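Transcriptional regulator, AraC family (Pseudomonas putida, PDB 3GRA) probably regulates transcription through sequence-specific DNA binding, this chain being its DJ-1/PfpI-like domain without the AraC-type helix-turn-helix domain. Local coordinates at residues Gly105-Gly110 against Asn162-Leu167; Leu114-Val119 against Ser136-Gln141; Gly170-Leu175 against Gly179-Val184. All coordinates share one frame; numbering follows the deposited sequence.

Contact 1: Gly105-Gly110 against Asn162-Leu167; sequences GGLWNG and NGAMEL
Leu107, the last residue of strand 103-107, an inner strand of the mixed sheet, lays one methyl against helix 161-176 and so touches two residues one turn apart. Leu107 CD2 stands 3.9 Å from both Ala164 CB and Leu167 CD2. Both helix residues aim their CB at the strand, whereas Leu107 needs its branch to get there: with chi1 -52° its CG lies beside the backbone N and anti to the carbonyl carbon, and CD2 completes the approach. The Leu167 CG is instead anti to its backbone N, and the two leucines cross obliquely. This inner side is fully buried, closed further by Ala158 and Leu156 of strand 155-158 and by Ser20 and Val23 of helix 18-34. The other side of the helix is looser, with Asn162 exposed and selenomethionine Met165 and Glu166 partly so. Beyond Leu107 the chain turns sharply at Trp108, whose phi of 68° and place between strand and helix are consistent with the nucleophile elbow of DJ-1/PfpI relatives, although a tryptophan stands here, stacked on His128. No hydrogen bond crosses the contact: strand and helix meet by hydrophobic packing alone, which seats the helix on the sheet without directional polar ties.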
loop_
_atom_site.group_PDB
_atom_site.type_symbol
_atom_site.label_atom_id
_atom_site.label_comp_id
_atom_site.label_asym_id
_atom_site.label_seq_id
_atom_site.Cartn_x
_atom_site.Cartn_y
_atom_site.Cartn_z
ATOM N N GLY A 105 -15.019 10.101 0.611
ATOM C CA GLY A 105 -13.681 10.384 0.121
ATOM C C GLY A 105 -13.197 9.619 -1.097
ATOM O O GLY A 105 -13.872 8.698 -1.580
ATOM N N GLY A 106 -12.015 10.005 -1.584
ATOM C CA GLY A 106 -11.421 9.370 -2.753
ATOM C C GLY A 106 -9.918 9.570 -2.863
ATOM O O GLY A 106 -9.418 10.683 -2.666
ATOM N N LEU A 107 -9.198 8.495 -3.185
ATOM C CA LEU A 107 -7.738 8.543 -3.335
ATOM C C LEU A 107 -7.384 8.295 -4.796
ATOM O O LEU A 107 -8.039 7.491 -5.468
ATOM C CB LEU A 107 -7.058 7.488 -2.438
ATOM C CG LEU A 107 -7.462 7.481 -0.945
ATOM C CD1 LEU A 107 -6.720 6.350 -0.228
ATOM C CD2 LEU A 107 -7.146 8.848 -0.276
ATOM N N TRP A 108 -6.347 8.983 -5.273
ATOM C CA TRP A 108 -5.882 8.906 -6.657
ATOM C C TRP A 108 -6.944 9.528 -7.575
ATOM O O TRP A 108 -6.861 10.714 -7.872
ATOM C CB TRP A 108 -5.576 7.465 -7.064
ATOM C CG TRP A 108 -4.731 7.404 -8.316
ATOM C CD1 TRP A 108 -5.172 7.462 -9.611
ATOM C CD2 TRP A 108 -3.302 7.400 -8.381
ATOM N NE1 TRP A 108 -4.102 7.501 -10.481
ATOM C CE2 TRP A 108 -2.942 7.462 -9.751
ATOM C CE3 TRP A 108 -2.283 7.349 -7.412
ATOM C CZ2 TRP A 108 -1.606 7.484 -10.175
ATOM C CZ3 TRP A 108 -0.944 7.370 -7.840
ATOM C CH2 TRP A 108 -0.626 7.435 -9.210
ATOM N N ASN A 109 -7.931 8.750 -8.016
ATOM C CA ASN A 109 -9.014 9.302 -8.842
ATOM C C ASN A 109 -10.393 8.964 -8.301
ATOM O O ASN A 109 -11.396 9.125 -8.990
ATOM C CB ASN A 109 -8.924 8.845 -10.301
ATOM C CG ASN A 109 -8.820 7.352 -10.437
ATOM O OD1 ASN A 109 -9.530 6.599 -9.765
ATOM N ND2 ASN A 109 -7.932 6.908 -11.321
ATOM N N GLY A 110 -10.453 8.516 -7.050
ATOM C CA GLY A 110 -11.746 8.187 -6.466
ATOM C C GLY A 110 -12.723 9.353 -6.534
ATOM O O GLY A 110 -13.935 9.164 -6.541
ATOM N N ASN A 162 1.268 10.939 -1.542
ATOM C CA ASN A 162 1.599 11.965 -0.558
ATOM C C ASN A 162 0.355 12.760 -0.184
ATOM O O ASN A 162 0.163 13.093 0.973
ATOM C CB ASN A 162 2.680 12.912 -1.086
ATOM C CG ASN A 162 3.110 13.931 -0.043
ATOM O OD1 ASN A 162 3.003 15.135 -0.256
ATOM N ND2 ASN A 162 3.592 13.444 1.099
ATOM N N GLY A 163 -0.490 13.052 -1.173
ATOM C CA GLY A 163 -1.724 13.775 -0.915
ATOM C C GLY A 163 -2.599 12.980 0.043
ATOM O O GLY A 163 -3.289 13.551 0.896
ATOM N N ALA A 164 -2.560 11.656 -0.099
ATOM C CA ALA A 164 -3.334 10.763 0.749
ATOM C C ALA A 164 -2.784 10.766 2.179
ATOM O O ALA A 164 -3.550 10.681 3.139
ATOM C CB ALA A 164 -3.313 9.346 0.184
HETATM N N MSE A 165 -1.465 10.849 2.326
HETATM C CA MSE A 165 -0.879 10.888 3.670
HETATM C C MSE A 165 -1.319 12.200 4.341
HETATM O O MSE A 165 -1.739 12.194 5.489
HETATM C CB MSE A 165 0.656 10.815 3.621
HETATM C CG MSE A 165 1.345 10.843 5.015
HETATM SE SE MSE A 165 3.181 10.900 4.939
HETATM C CE MSE A 165 3.410 12.647 4.648
ATOM N N GLU A 166 -1.240 13.310 3.610
ATOM C CA GLU A 166 -1.644 14.601 4.162
ATOM C C GLU A 166 -3.146 14.604 4.454
ATOM O O GLU A 166 -3.590 15.166 5.453
ATOM C CB GLU A 166 -1.329 15.746 3.196
ATOM C CG GLU A 166 0.156 16.054 2.977
ATOM C CD GLU A 166 0.880 16.498 4.242
ATOM O OE1 GLU A 166 0.230 17.072 5.148
ATOM O OE2 GLU A 166 2.107 16.284 4.323
ATOM N N LEU A 167 -3.922 13.966 3.580
ATOM C CA LEU A 167 -5.364 13.919 3.749
ATOM C C LEU A 167 -5.753 13.276 5.077
ATOM O O LEU A 167 -6.568 13.827 5.810
ATOM C CB LEU A 167 -6.019 13.169 2.583
ATOM C CG LEU A 167 -7.554 13.171 2.544
ATOM C CD1 LEU A 167 -8.073 14.571 2.229
ATOM C CD2 LEU A 167 -8.035 12.186 1.484
#

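Contact 2: Leu114-Val119 against Ser136-Gln141; sequences LGRAGV and SERSPQ
Arg116 and Arg138 run side by side where helix 110-117 meets the end of helix 132-138. From CB, the Arg116 chain extends through CG, which lies anti to the backbone N (chi1 -174°), to Arg116 CD, the closest point to the neighbouring arginine, 4.4 Å from Arg138 NH1 and oblique to that guanidinium. A bend at chi3 (64°) then carries Arg116 NE away from this like charge, 5.8 Å from Arg138 NH1, to a salt bridge with Asp91, a magnesium-binding residue, and a bound magnesium ion lies about 4 Å from the nearest atom of the arginine side chain. NH1 donates to the carbonyl of Lys86, while NH2 reaches Tyr87 O weakly. Helix 110-117, which follows inner strand 103-107 of the DJ-1/PfpI-like fold, closes just beyond Arg116 in a Schellman motif: Gly118 takes a phi of 79°, Val119 N bonds to Leu114 O at 3.2 Å and Gly118 N to Gly115 O at 3.0 Å. The Gly115 carbonyl also faces Ser139, and one water joins them, donating to Gly115 O at 2.8 Å and lying 2.6 Å from Ser139 OG. That hydroxyl has a further hydrogen-bond partner in Thr142 OG1.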
loop_
_atom_site.group_PDB
_atom_site.type_symbol
_atom_site.label_atom_id
_atom_site.label_comp_id
_atom_site.label_asym_id
_atom_site.label_seq_id
_atom_site.Cartn_x
_atom_site.Cartn_y
_atom_site.Cartn_z
ATOM N N LEU A 114 -17.002 10.056 -6.918
ATOM C CA LEU A 114 -17.818 10.913 -6.066
ATOM C C LEU A 114 -18.422 11.982 -6.976
ATOM O O LEU A 114 -19.533 12.451 -6.751
ATOM C CB LEU A 114 -16.947 11.574 -5.000
ATOM C CG LEU A 114 -16.575 10.739 -3.768
ATOM C CD1 LEU A 114 -16.173 9.329 -4.169
ATOM C CD2 LEU A 114 -15.446 11.448 -3.016
ATOM N N GLY A 115 -17.677 12.357 -8.009
ATOM C CA GLY A 115 -18.157 13.360 -8.945
ATOM C C GLY A 115 -19.367 12.880 -9.731
ATOM O O GLY A 115 -20.393 13.560 -9.785
ATOM N N ARG A 116 -19.243 11.698 -10.331
ATOM C CA ARG A 116 -20.319 11.110 -11.117
ATOM C C ARG A 116 -21.555 10.856 -10.258
ATOM O O ARG A 116 -22.688 10.948 -10.736
ATOM C CB ARG A 116 -19.854 9.792 -11.740
ATOM C CG ARG A 116 -20.853 9.166 -12.713
ATOM C CD ARG A 116 -20.349 7.812 -13.181
ATOM N NE ARG A 116 -20.272 6.880 -12.062
ATOM C CZ ARG A 116 -19.679 5.693 -12.096
ATOM N NH1 ARG A 116 -19.091 5.267 -13.201
ATOM N NH2 ARG A 116 -19.678 4.933 -11.011
ATOM N N ALA A 117 -21.330 10.528 -8.989
ATOM C CA ALA A 117 -22.429 10.260 -8.068
ATOM C C ALA A 117 -23.198 11.538 -7.708
ATOM O O ALA A 117 -24.313 11.473 -7.196
ATOM C CB ALA A 117 -21.887 9.602 -6.799
ATOM N N GLY A 118 -22.593 12.691 -7.978
ATOM C CA GLY A 118 -23.231 13.957 -7.666
ATOM C C GLY A 118 -23.116 14.340 -6.200
ATOM O O GLY A 118 -23.971 15.054 -5.674
ATOM N N VAL A 119 -22.065 13.884 -5.529
ATOM C CA VAL A 119 -21.885 14.201 -4.119
ATOM C C VAL A 119 -20.802 15.263 -3.901
ATOM O O VAL A 119 -20.460 15.589 -2.768
ATOM C CB VAL A 119 -21.515 12.937 -3.295
ATOM C CG1 VAL A 119 -22.601 11.889 -3.438
ATOM C CG2 VAL A 119 -20.167 12.377 -3.762
ATOM N N SER A 136 -14.600 17.228 -14.663
ATOM C CA SER A 136 -15.176 18.548 -14.897
ATOM C C SER A 136 -16.325 18.441 -15.893
ATOM O O SER A 136 -17.335 19.129 -15.765
ATOM C CB SER A 136 -14.111 19.500 -15.448
ATOM O OG SER A 136 -13.048 19.685 -14.532
ATOM N N GLU A 137 -16.161 17.569 -16.883
ATOM C CA GLU A 137 -17.178 17.355 -17.911
ATOM C C GLU A 137 -18.435 16.714 -17.340
ATOM O O GLU A 137 -19.547 17.064 -17.733
ATOM C CB GLU A 137 -16.614 16.475 -19.034
ATOM C CG GLU A 137 -15.797 17.232 -20.075
ATOM C CD GLU A 137 -14.925 16.322 -20.922
ATOM O OE1 GLU A 137 -15.385 15.221 -21.295
ATOM O OE2 GLU A 137 -13.779 16.710 -21.224
ATOM N N ARG A 138 -18.252 15.785 -16.406
ATOM C CA ARG A 138 -19.371 15.087 -15.783
ATOM C C ARG A 138 -19.916 15.785 -14.545
ATOM O O ARG A 138 -21.055 15.537 -14.145
ATOM C CB ARG A 138 -18.956 13.665 -15.403
ATOM C CG ARG A 138 -18.694 12.745 -16.580
ATOM C CD ARG A 138 -18.029 11.464 -16.107
ATOM N NE ARG A 138 -17.987 10.435 -17.144
ATOM C CZ ARG A 138 -19.041 9.730 -17.544
ATOM N NH1 ARG A 138 -20.233 9.939 -17.000
ATOM N NH2 ARG A 138 -18.900 8.810 -18.485
ATOM N N SER A 139 -19.115 16.652 -13.932
ATOM C CA SER A 139 -19.563 17.335 -12.724
ATOM C C SER A 139 -19.175 18.812 -12.693
ATOM O O SER A 139 -18.311 19.222 -11.917
ATOM C CB SER A 139 -18.992 16.623 -11.497
ATOM O OG SER A 139 -19.751 16.913 -10.347
ATOM N N PRO A 140 -19.828 19.634 -13.532
ATOM C CA PRO A 140 -19.575 21.075 -13.625
ATOM C C PRO A 140 -19.602 21.816 -12.290
ATOM O O PRO A 140 -18.908 22.816 -12.125
ATOM C CB PRO A 140 -20.674 21.555 -14.570
ATOM C CG PRO A 140 -20.866 20.381 -15.474
ATOM C CD PRO A 140 -20.870 19.228 -14.494
ATOM N N GLN A 141 -20.399 21.340 -11.341
ATOM C CA GLN A 141 -20.489 21.999 -10.039
ATOM C C GLN A 141 -19.351 21.653 -9.077
ATOM O O GLN A 141 -19.333 22.120 -7.939
ATOM C CB GLN A 141 -21.827 21.679 -9.358
ATOM C CG GLN A 141 -23.027 22.380 -9.965
ATOM C CD GLN A 141 -24.299 22.141 -9.170
ATOM O OE1 GLN A 141 -24.392 22.498 -7.990
ATOM N NE2 GLN A 141 -25.288 21.529 -9.811
HETATM O O HOH W 1 -20.913 15.832 -8.280
#

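Contact 3: Gly170-Leu175 against Gly179-Val184; sequences GLVRRL and GLAEGV
Val172 and Leu180 set their side chains at about a right angle to each other, and this crossing forms the apolar heart of the contact between helices 161-176 and 178-188. The acting branch of the valine is CG1, placed anti to the backbone N (chi1 178°) and thus directed at the second helix. Val172 CG1 lies 3.9 Å from Leu180 CD2, with the leucine's CB and CG close alongside. Val172 CG1 also rests against the backbone of the next residue, 3.8 Å from Ala181 N and 4.1 Å from Ala181 CB. Ala181 in turn points its CB at the backbone of Arg173, Ala181 CB coming 4.0 Å from Arg173 N, and the small methyl lets the chains approach to 5.3 Å between Arg173 CA and Ala181 CA. Arg173 leaves its helix alongside this methyl; its chain bends at chi3 (-66°), and the guanidinium meets Ala181 CB obliquely, with Arg173 NE 4.2 Å away. The segments run roughly antiparallel, their N-to-C directions 148° apart and their axes 8.0 Å apart, as the arms of a helical hairpin joined by a short turn. Helix 18-34 packs against both arms, Val27 touching Val172, Leu34 touching Leu180 and Thr30 touching Val184, while Phe39 of strand 39-45 touches Val172 and Leu175, and Tyr6 of strand 6-12 receives Leu171 and Leu175.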
loop_
_atom_site.group_PDB
_atom_site.type_symbol
_atom_site.label_atom_id
_atom_site.label_comp_id
_atom_site.label_asym_id
_atom_site.label_seq_id
_atom_site.Cartn_x
_atom_site.Cartn_y
_atom_site.Cartn_z
ATOM N N GLY A 170 -4.833 15.356 7.876
ATOM C CA GLY A 170 -5.803 16.425 7.996
ATOM C C GLY A 170 -6.981 15.921 8.808
ATOM O O GLY A 170 -7.553 16.643 9.629
ATOM N N LEU A 171 -7.332 14.658 8.590
ATOM C CA LEU A 171 -8.438 14.053 9.307
ATOM C C LEU A 171 -8.082 13.890 10.784
ATOM O O LEU A 171 -8.897 14.192 11.653
ATOM C CB LEU A 171 -8.789 12.687 8.700
ATOM C CG LEU A 171 -9.912 11.890 9.388
ATOM C CD1 LEU A 171 -11.164 12.758 9.457
ATOM C CD2 LEU A 171 -10.217 10.592 8.612
ATOM N N VAL A 172 -6.870 13.414 11.063
ATOM C CA VAL A 172 -6.430 13.219 12.443
ATOM C C VAL A 172 -6.394 14.553 13.195
ATOM O O VAL A 172 -6.810 14.648 14.347
ATOM C CB VAL A 172 -5.030 12.571 12.481
ATOM C CG1 VAL A 172 -4.560 12.408 13.925
ATOM C CG2 VAL A 172 -5.075 11.215 11.778
ATOM N N ARG A 173 -5.902 15.580 12.520
ATOM C CA ARG A 173 -5.795 16.924 13.078
ATOM C C ARG A 173 -7.180 17.474 13.458
ATOM O O ARG A 173 -7.364 18.042 14.534
ATOM C CB ARG A 173 -5.127 17.813 12.023
ATOM C CG ARG A 173 -4.662 19.176 12.463
ATOM C CD ARG A 173 -3.814 19.802 11.352
ATOM N NE ARG A 173 -2.563 19.072 11.131
ATOM C CZ ARG A 173 -2.089 18.723 9.933
ATOM N NH1 ARG A 173 -2.761 19.025 8.827
ATOM N NH2 ARG A 173 -0.928 18.088 9.835
ATOM N N ARG A 174 -8.149 17.284 12.568
ATOM C CA ARG A 174 -9.517 17.760 12.759
ATOM C C ARG A 174 -10.316 17.017 13.833
ATOM O O ARG A 174 -11.324 17.528 14.333
ATOM C CB ARG A 174 -10.263 17.668 11.424
ATOM C CG ARG A 174 -11.778 17.796 11.498
ATOM C CD ARG A 174 -12.231 19.233 11.674
ATOM N NE ARG A 174 -13.685 19.331 11.800
ATOM C CZ ARG A 174 -14.549 19.104 10.816
ATOM N NH1 ARG A 174 -14.124 18.761 9.608
ATOM N NH2 ARG A 174 -15.852 19.228 11.038
ATOM N N LEU A 175 -9.868 15.821 14.196
ATOM C CA LEU A 175 -10.573 15.024 15.185
ATOM C C LEU A 175 -9.912 14.972 16.562
ATOM O O LEU A 175 -10.585 15.104 17.579
ATOM C CB LEU A 175 -10.744 13.591 14.667
ATOM C CG LEU A 175 -11.508 13.399 13.356
ATOM C CD1 LEU A 175 -11.371 11.960 12.882
ATOM C CD2 LEU A 175 -12.959 13.771 13.558
ATOM N N GLY A 179 -1.766 17.988 18.133
ATOM C CA GLY A 179 -0.889 17.172 18.951
ATOM C C GLY A 179 -0.716 15.752 18.450
ATOM O O GLY A 179 0.414 15.285 18.285
ATOM N N LEU A 180 -1.826 15.059 18.204
ATOM C CA LEU A 180 -1.764 13.678 17.725
ATOM C C LEU A 180 -1.171 13.610 16.320
ATOM O O LEU A 180 -0.260 12.828 16.062
ATOM C CB LEU A 180 -3.162 13.056 17.725
ATOM C CG LEU A 180 -3.216 11.529 17.658
ATOM C CD1 LEU A 180 -2.529 10.947 18.881
ATOM C CD2 LEU A 180 -4.658 11.064 17.595
ATOM N N ALA A 181 -1.684 14.443 15.419
ATOM C CA ALA A 181 -1.210 14.466 14.035
ATOM C C ALA A 181 0.285 14.731 13.950
ATOM O O ALA A 181 0.998 14.080 13.186
ATOM C CB ALA A 181 -1.970 15.515 13.237
ATOM N N GLU A 182 0.756 15.694 14.736
ATOM C CA GLU A 182 2.168 16.035 14.745
ATOM C C GLU A 182 2.964 14.831 15.237
ATOM O O GLU A 182 4.053 14.553 14.742
ATOM C CB GLU A 182 2.421 17.238 15.662
ATOM C CG GLU A 182 3.840 17.783 15.589
ATOM C CD GLU A 182 4.179 18.740 16.730
ATOM O OE1 GLU A 182 5.259 19.368 16.670
ATOM O OE2 GLU A 182 3.377 18.854 17.686
ATOM N N GLY A 183 2.410 14.117 16.212
ATOM C CA GLY A 183 3.089 12.949 16.751
ATOM C C GLY A 183 3.121 11.801 15.760
ATOM O O GLY A 183 4.107 11.066 15.674
ATOM N N VAL A 184 2.026 11.646 15.018
ATOM C CA VAL A 184 1.899 10.599 14.009
ATOM C C VAL A 184 2.940 10.825 12.926
ATOM O O VAL A 184 3.636 9.896 12.501
ATOM C CB VAL A 184 0.504 10.629 13.345
ATOM C CG1 VAL A 184 0.459 9.659 12.183
ATOM C CG2 VAL A 184 -0.574 10.294 14.372
#

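Contact 1 is the core member of the three, wholly buried, its centre about 6 Å from that of the chain, while the centres of contacts 2 and 3 lie about 16 and 17 Å out, on opposite sides of it, and both are only partly buried. Helix 161-176 serves both contact 1, against the sheet, and contact 3, against helix 178-188. Strand 103-107 leads directly into helix 110-117 of contact 2, and Leu114 CD2 packs back on Gly105 C at 3.5 Å. Chemistry follows position: contact 1 is purely aliphatic, contact 3 adds a partly exposed arginine beside an apolar helix pair, and contact 2 relies on a bridging water and places an arginine beside a magnesium-binding residue.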